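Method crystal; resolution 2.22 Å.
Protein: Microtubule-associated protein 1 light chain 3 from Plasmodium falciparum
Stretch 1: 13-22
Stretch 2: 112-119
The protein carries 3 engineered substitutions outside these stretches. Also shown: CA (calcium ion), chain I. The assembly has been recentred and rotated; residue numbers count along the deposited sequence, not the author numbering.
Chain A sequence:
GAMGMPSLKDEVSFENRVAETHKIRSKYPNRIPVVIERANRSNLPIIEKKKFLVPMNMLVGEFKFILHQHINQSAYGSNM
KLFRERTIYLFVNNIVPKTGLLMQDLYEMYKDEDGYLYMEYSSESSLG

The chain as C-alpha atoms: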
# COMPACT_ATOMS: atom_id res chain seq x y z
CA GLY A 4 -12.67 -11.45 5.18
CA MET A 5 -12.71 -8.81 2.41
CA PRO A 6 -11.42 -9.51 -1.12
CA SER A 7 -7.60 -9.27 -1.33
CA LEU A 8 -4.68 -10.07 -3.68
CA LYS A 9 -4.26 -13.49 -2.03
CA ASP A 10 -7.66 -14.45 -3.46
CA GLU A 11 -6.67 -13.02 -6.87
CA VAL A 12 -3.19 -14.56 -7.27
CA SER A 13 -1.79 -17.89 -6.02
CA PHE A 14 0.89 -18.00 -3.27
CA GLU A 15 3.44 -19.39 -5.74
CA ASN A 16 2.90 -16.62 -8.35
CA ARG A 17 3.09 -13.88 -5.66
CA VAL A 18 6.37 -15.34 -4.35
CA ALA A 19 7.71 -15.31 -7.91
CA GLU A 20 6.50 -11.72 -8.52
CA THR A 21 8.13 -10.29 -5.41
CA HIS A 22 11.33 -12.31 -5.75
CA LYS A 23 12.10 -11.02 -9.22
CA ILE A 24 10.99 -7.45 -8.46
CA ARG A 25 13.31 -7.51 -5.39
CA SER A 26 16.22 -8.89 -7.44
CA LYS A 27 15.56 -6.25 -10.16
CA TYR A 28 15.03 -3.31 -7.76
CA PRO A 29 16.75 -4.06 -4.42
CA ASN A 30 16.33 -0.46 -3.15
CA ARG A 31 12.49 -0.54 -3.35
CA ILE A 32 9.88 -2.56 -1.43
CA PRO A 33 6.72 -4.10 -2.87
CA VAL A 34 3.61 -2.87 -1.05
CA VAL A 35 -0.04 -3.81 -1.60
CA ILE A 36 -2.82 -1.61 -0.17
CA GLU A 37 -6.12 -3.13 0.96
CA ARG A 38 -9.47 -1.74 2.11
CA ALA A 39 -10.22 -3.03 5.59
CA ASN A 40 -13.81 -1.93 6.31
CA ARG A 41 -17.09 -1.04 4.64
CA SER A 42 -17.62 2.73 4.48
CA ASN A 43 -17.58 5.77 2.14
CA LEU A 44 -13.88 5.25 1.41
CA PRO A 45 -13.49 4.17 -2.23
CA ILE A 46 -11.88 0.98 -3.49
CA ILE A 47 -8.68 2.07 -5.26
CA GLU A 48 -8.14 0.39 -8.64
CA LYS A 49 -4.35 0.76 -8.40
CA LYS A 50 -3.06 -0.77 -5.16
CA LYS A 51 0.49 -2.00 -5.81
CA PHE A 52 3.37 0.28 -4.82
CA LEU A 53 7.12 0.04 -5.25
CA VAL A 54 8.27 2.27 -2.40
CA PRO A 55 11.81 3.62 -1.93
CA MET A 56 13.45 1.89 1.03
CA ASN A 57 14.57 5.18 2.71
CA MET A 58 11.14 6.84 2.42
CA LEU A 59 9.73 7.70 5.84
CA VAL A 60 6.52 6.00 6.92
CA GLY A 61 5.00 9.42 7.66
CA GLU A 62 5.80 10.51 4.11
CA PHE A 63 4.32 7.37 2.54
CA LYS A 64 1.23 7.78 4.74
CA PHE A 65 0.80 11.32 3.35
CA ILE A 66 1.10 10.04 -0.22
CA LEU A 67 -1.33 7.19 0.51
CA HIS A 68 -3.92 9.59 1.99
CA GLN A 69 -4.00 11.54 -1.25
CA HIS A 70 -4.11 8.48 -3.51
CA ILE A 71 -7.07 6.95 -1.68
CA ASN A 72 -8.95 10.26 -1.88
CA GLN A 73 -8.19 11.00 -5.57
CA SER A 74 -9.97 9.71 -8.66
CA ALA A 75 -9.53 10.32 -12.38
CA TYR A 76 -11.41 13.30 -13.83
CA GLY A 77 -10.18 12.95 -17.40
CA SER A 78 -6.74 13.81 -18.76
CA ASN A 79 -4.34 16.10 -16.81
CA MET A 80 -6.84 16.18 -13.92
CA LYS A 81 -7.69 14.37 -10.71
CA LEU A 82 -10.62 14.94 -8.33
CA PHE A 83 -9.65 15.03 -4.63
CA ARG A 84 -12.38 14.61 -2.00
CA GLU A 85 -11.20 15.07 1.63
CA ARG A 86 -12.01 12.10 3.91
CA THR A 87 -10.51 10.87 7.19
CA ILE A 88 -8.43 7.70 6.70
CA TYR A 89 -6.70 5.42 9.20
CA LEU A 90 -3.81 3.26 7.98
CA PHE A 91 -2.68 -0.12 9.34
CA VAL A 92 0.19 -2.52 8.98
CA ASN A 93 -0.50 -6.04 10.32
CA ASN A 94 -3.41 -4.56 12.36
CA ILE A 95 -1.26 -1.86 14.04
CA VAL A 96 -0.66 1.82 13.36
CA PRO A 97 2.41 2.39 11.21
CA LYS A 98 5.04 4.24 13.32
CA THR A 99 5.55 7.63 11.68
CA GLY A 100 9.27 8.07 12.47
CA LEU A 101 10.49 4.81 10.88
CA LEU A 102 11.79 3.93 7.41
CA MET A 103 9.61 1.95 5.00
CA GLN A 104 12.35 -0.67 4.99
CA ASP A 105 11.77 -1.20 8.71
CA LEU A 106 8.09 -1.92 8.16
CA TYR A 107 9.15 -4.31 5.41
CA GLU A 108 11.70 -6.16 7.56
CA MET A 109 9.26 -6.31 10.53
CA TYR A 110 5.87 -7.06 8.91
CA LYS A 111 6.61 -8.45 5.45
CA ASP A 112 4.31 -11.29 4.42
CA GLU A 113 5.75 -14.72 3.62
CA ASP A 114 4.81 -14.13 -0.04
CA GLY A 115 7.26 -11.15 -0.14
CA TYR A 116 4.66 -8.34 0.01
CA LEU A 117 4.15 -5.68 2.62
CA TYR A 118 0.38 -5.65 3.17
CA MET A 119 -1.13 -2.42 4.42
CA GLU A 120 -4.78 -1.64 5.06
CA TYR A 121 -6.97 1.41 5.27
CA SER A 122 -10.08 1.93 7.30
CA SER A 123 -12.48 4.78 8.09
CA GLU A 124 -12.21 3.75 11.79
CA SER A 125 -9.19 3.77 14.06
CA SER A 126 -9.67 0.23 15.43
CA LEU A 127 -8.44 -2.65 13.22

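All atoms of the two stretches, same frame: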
# COMPACT_ATOMS: atom_id res chain seq x y z
N SER A 13 -2.28 -16.77 -6.84
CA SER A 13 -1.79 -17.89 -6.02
C SER A 13 -0.52 -17.56 -5.25
O SER A 13 0.27 -16.73 -5.72
CB SER A 13 -1.49 -19.10 -6.91
OG SER A 13 -0.50 -18.76 -7.88
N PHE A 14 -0.31 -18.22 -4.11
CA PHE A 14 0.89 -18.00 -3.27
C PHE A 14 2.19 -18.11 -4.07
O PHE A 14 3.12 -17.32 -3.88
CB PHE A 14 0.94 -18.98 -2.10
CG PHE A 14 2.22 -18.91 -1.30
CD1 PHE A 14 2.38 -17.96 -0.31
CD2 PHE A 14 3.26 -19.79 -1.55
CE1 PHE A 14 3.55 -17.89 0.42
CE2 PHE A 14 4.44 -19.72 -0.82
CZ PHE A 14 4.59 -18.76 0.16
N GLU A 15 2.23 -19.09 -4.97
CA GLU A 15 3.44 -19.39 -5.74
C GLU A 15 3.77 -18.30 -6.78
O GLU A 15 4.94 -17.96 -6.98
CB GLU A 15 3.34 -20.78 -6.41
CG GLU A 15 1.96 -21.15 -6.96
CD GLU A 15 0.99 -21.71 -5.91
OE1 GLU A 15 1.26 -21.61 -4.68
OE2 GLU A 15 -0.07 -22.25 -6.31
N ASN A 16 2.73 -17.75 -7.42
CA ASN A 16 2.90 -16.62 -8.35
C ASN A 16 3.35 -15.34 -7.66
O ASN A 16 4.26 -14.68 -8.13
CB ASN A 16 1.61 -16.36 -9.14
CG ASN A 16 1.33 -17.44 -10.19
OD1 ASN A 16 1.85 -18.55 -10.10
ND2 ASN A 16 0.50 -17.11 -11.18
N ARG A 17 2.69 -15.00 -6.54
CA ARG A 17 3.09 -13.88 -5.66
C ARG A 17 4.53 -13.95 -5.16
O ARG A 17 5.22 -12.94 -5.13
CB ARG A 17 2.14 -13.77 -4.45
CG ARG A 17 0.78 -13.16 -4.78
CD ARG A 17 -0.35 -13.77 -3.96
NE ARG A 17 0.03 -13.93 -2.56
CZ ARG A 17 -0.51 -14.80 -1.72
NH1 ARG A 17 -1.50 -15.60 -2.09
NH2 ARG A 17 -0.06 -14.85 -0.47
N VAL A 18 4.97 -15.13 -4.74
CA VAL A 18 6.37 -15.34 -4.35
C VAL A 18 7.31 -15.06 -5.52
O VAL A 18 8.34 -14.40 -5.36
CB VAL A 18 6.60 -16.77 -3.80
CG1 VAL A 18 8.07 -17.01 -3.53
CG2 VAL A 18 5.79 -16.99 -2.53
N ALA A 19 6.94 -15.55 -6.70
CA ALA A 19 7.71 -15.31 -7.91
C ALA A 19 7.73 -13.82 -8.28
O ALA A 19 8.77 -13.29 -8.65
CB ALA A 19 7.15 -16.14 -9.06
N GLU A 20 6.58 -13.15 -8.20
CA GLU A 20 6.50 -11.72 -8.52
C GLU A 20 7.47 -10.94 -7.67
O GLU A 20 8.26 -10.16 -8.19
CB GLU A 20 5.11 -11.13 -8.22
CG GLU A 20 3.92 -11.69 -8.99
CD GLU A 20 2.65 -10.90 -8.71
OE1 GLU A 20 1.77 -11.42 -7.98
OE2 GLU A 20 2.55 -9.75 -9.19
N THR A 21 7.37 -11.11 -6.36
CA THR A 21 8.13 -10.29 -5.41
C THR A 21 9.62 -10.63 -5.44
O THR A 21 10.47 -9.75 -5.26
CB THR A 21 7.59 -10.39 -3.96
OG1 THR A 21 7.65 -11.76 -3.49
CG2 THR A 21 6.16 -9.90 -3.87
N HIS A 22 9.94 -11.89 -5.67
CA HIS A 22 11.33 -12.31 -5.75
C HIS A 22 12.04 -11.61 -6.87
O HIS A 22 13.13 -11.08 -6.68
CB HIS A 22 11.46 -13.81 -5.91
CG HIS A 22 12.89 -14.28 -5.99
ND1 HIS A 22 13.48 -14.58 -7.16
CD2 HIS A 22 13.85 -14.47 -5.00
CE1 HIS A 22 14.76 -14.96 -6.93
NE2 HIS A 22 14.98 -14.90 -5.61
N ASP A 112 5.01 -10.03 4.55
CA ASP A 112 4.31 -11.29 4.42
C ASP A 112 5.25 -12.35 3.85
O ASP A 112 6.21 -12.03 3.18
CB ASP A 112 3.11 -11.08 3.51
CG ASP A 112 2.13 -12.23 3.55
OD1 ASP A 112 2.45 -13.32 3.03
OD2 ASP A 112 1.01 -12.03 4.07
N GLU A 113 4.96 -13.61 4.12
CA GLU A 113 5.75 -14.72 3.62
C GLU A 113 5.84 -14.72 2.09
O GLU A 113 6.85 -15.15 1.53
CB GLU A 113 5.18 -16.05 4.12
CG GLU A 113 5.99 -17.26 3.69
CD GLU A 113 5.81 -18.46 4.60
OE1 GLU A 113 4.68 -18.67 5.10
OE2 GLU A 113 6.80 -19.21 4.81
N ASP A 114 4.81 -14.21 1.42
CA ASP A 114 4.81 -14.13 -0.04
C ASP A 114 5.72 -13.00 -0.61
O ASP A 114 5.85 -12.87 -1.83
CB ASP A 114 3.38 -14.04 -0.61
CG ASP A 114 2.66 -12.74 -0.26
OD1 ASP A 114 3.27 -11.80 0.29
OD2 ASP A 114 1.46 -12.67 -0.55
N GLY A 115 6.34 -12.22 0.28
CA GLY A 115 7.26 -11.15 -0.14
C GLY A 115 6.68 -9.74 -0.11
O GLY A 115 7.41 -8.76 -0.21
N TYR A 116 5.35 -9.63 0.03
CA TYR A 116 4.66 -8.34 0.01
C TYR A 116 4.55 -7.73 1.40
O TYR A 116 4.41 -8.44 2.40
CB TYR A 116 3.25 -8.48 -0.58
CG TYR A 116 3.18 -8.52 -2.09
CD1 TYR A 116 3.45 -7.37 -2.84
CD2 TYR A 116 2.86 -9.70 -2.77
CE1 TYR A 116 3.41 -7.39 -4.23
CE2 TYR A 116 2.83 -9.73 -4.15
CZ TYR A 116 3.11 -8.56 -4.88
OH TYR A 116 3.07 -8.57 -6.26
N LEU A 117 4.59 -6.39 1.45
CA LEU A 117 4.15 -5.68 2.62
C LEU A 117 2.68 -5.30 2.44
O LEU A 117 2.33 -4.48 1.58
CB LEU A 117 4.98 -4.43 2.86
CG LEU A 117 4.66 -3.68 4.16
CD1 LEU A 117 5.00 -4.56 5.34
CD2 LEU A 117 5.39 -2.34 4.20
N TYR A 118 1.82 -5.90 3.25
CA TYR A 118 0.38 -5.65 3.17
C TYR A 118 0.01 -4.56 4.13
O TYR A 118 0.38 -4.59 5.32
CB TYR A 118 -0.41 -6.91 3.49
CG TYR A 118 -0.42 -7.93 2.37
CD1 TYR A 118 0.58 -8.89 2.27
CD2 TYR A 118 -1.42 -7.94 1.41
CE1 TYR A 118 0.58 -9.81 1.26
CE2 TYR A 118 -1.44 -8.87 0.40
CZ TYR A 118 -0.42 -9.80 0.32
OH TYR A 118 -0.44 -10.72 -0.72
N MET A 119 -0.66 -3.55 3.61
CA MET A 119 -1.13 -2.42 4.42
C MET A 119 -2.61 -2.19 4.16
O MET A 119 -3.12 -2.43 3.06
CB MET A 119 -0.32 -1.17 4.10
CG MET A 119 1.14 -1.28 4.54
SD MET A 119 1.95 0.30 4.32
CE MET A 119 1.21 1.30 5.62
CA CA I . 2.06 -16.48 -5.35

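The first stretch is a helix, running from Phe 14 through Val 18 to Thr 21 and beyond; the second is a tight turn that leads into a strand. They come closest where the turn meets the helix, with the CA atoms of Val 18 and Asp 114 4.7 Å apart and those of Thr 21 and Gly 115 5.4 Å apart.

Asp 112 opens a type I beta turn that ends at Gly 115, closed by the bond from Gly 115 N to Asp 112 O (2.9 Å). Its short carboxylate folds back over the turn, so that OD1 accepts from Asp 114 N at 3.0 Å. Glu 113 lies at the exposed margin, where its aliphatic CG reaches the edge of the Phe 14 ring, 4.1 Å from CZ; the charged end can remain in solvent.

Asp 114 is the hub. Its OD2 receives both Arg 17 NE (2.8 Å) and Arg 17 NH2 (2.7 Å), a salt bridge in which the carboxylate oxygen lies at the edge of the guanidinium, near its plane, where the N-H groups point. Tyr 118 OH donates to the same OD2 at 2.7 Å, while OD1 accepts from Tyr 116 N at 3.0 Å. A buried carboxylate is thus well compensated. The backbone contributes too: Asp 114 O accepts from Thr 21 OG1 at 2.7 Å, and Val 18 CA approaches this oxygen at 3.6 Å in a CA-H...O contact. Phe 14 CE1 packs 4.0 Å from Asp 114 CB, adding a nonpolar contact beside these polar ones.

Gly 115 suits its place for two reasons. Its phi of 102° and psi of -12° would jam a CB against the preceding carbonyl, and an ideal CB would lie 2.0 Å from Thr 21 OG1, a clash. Without one, the threonine hydroxyl can sit 3.4 Å from Gly 115 CA and still reach Asp 114 O.

Tyr 116 leaves the backbone sideways to the helix, but its ring reaches it. Thr 21 CG2 stands over one face, 3.3 Å from the centroid and 11° off the normal, a CH-pi contact; the branched threonine therefore supplies both a hydroxyl for the turn and a methyl for the ring. At the ring's edge, Arg 17 CG lies 4.0 Å from Tyr 116 CE2.

The strand begins at Leu 117, whose side chain is out of the helix's reach. Tyr 118 returns by its length, placing OH 3.7 Å from Arg 17 NE.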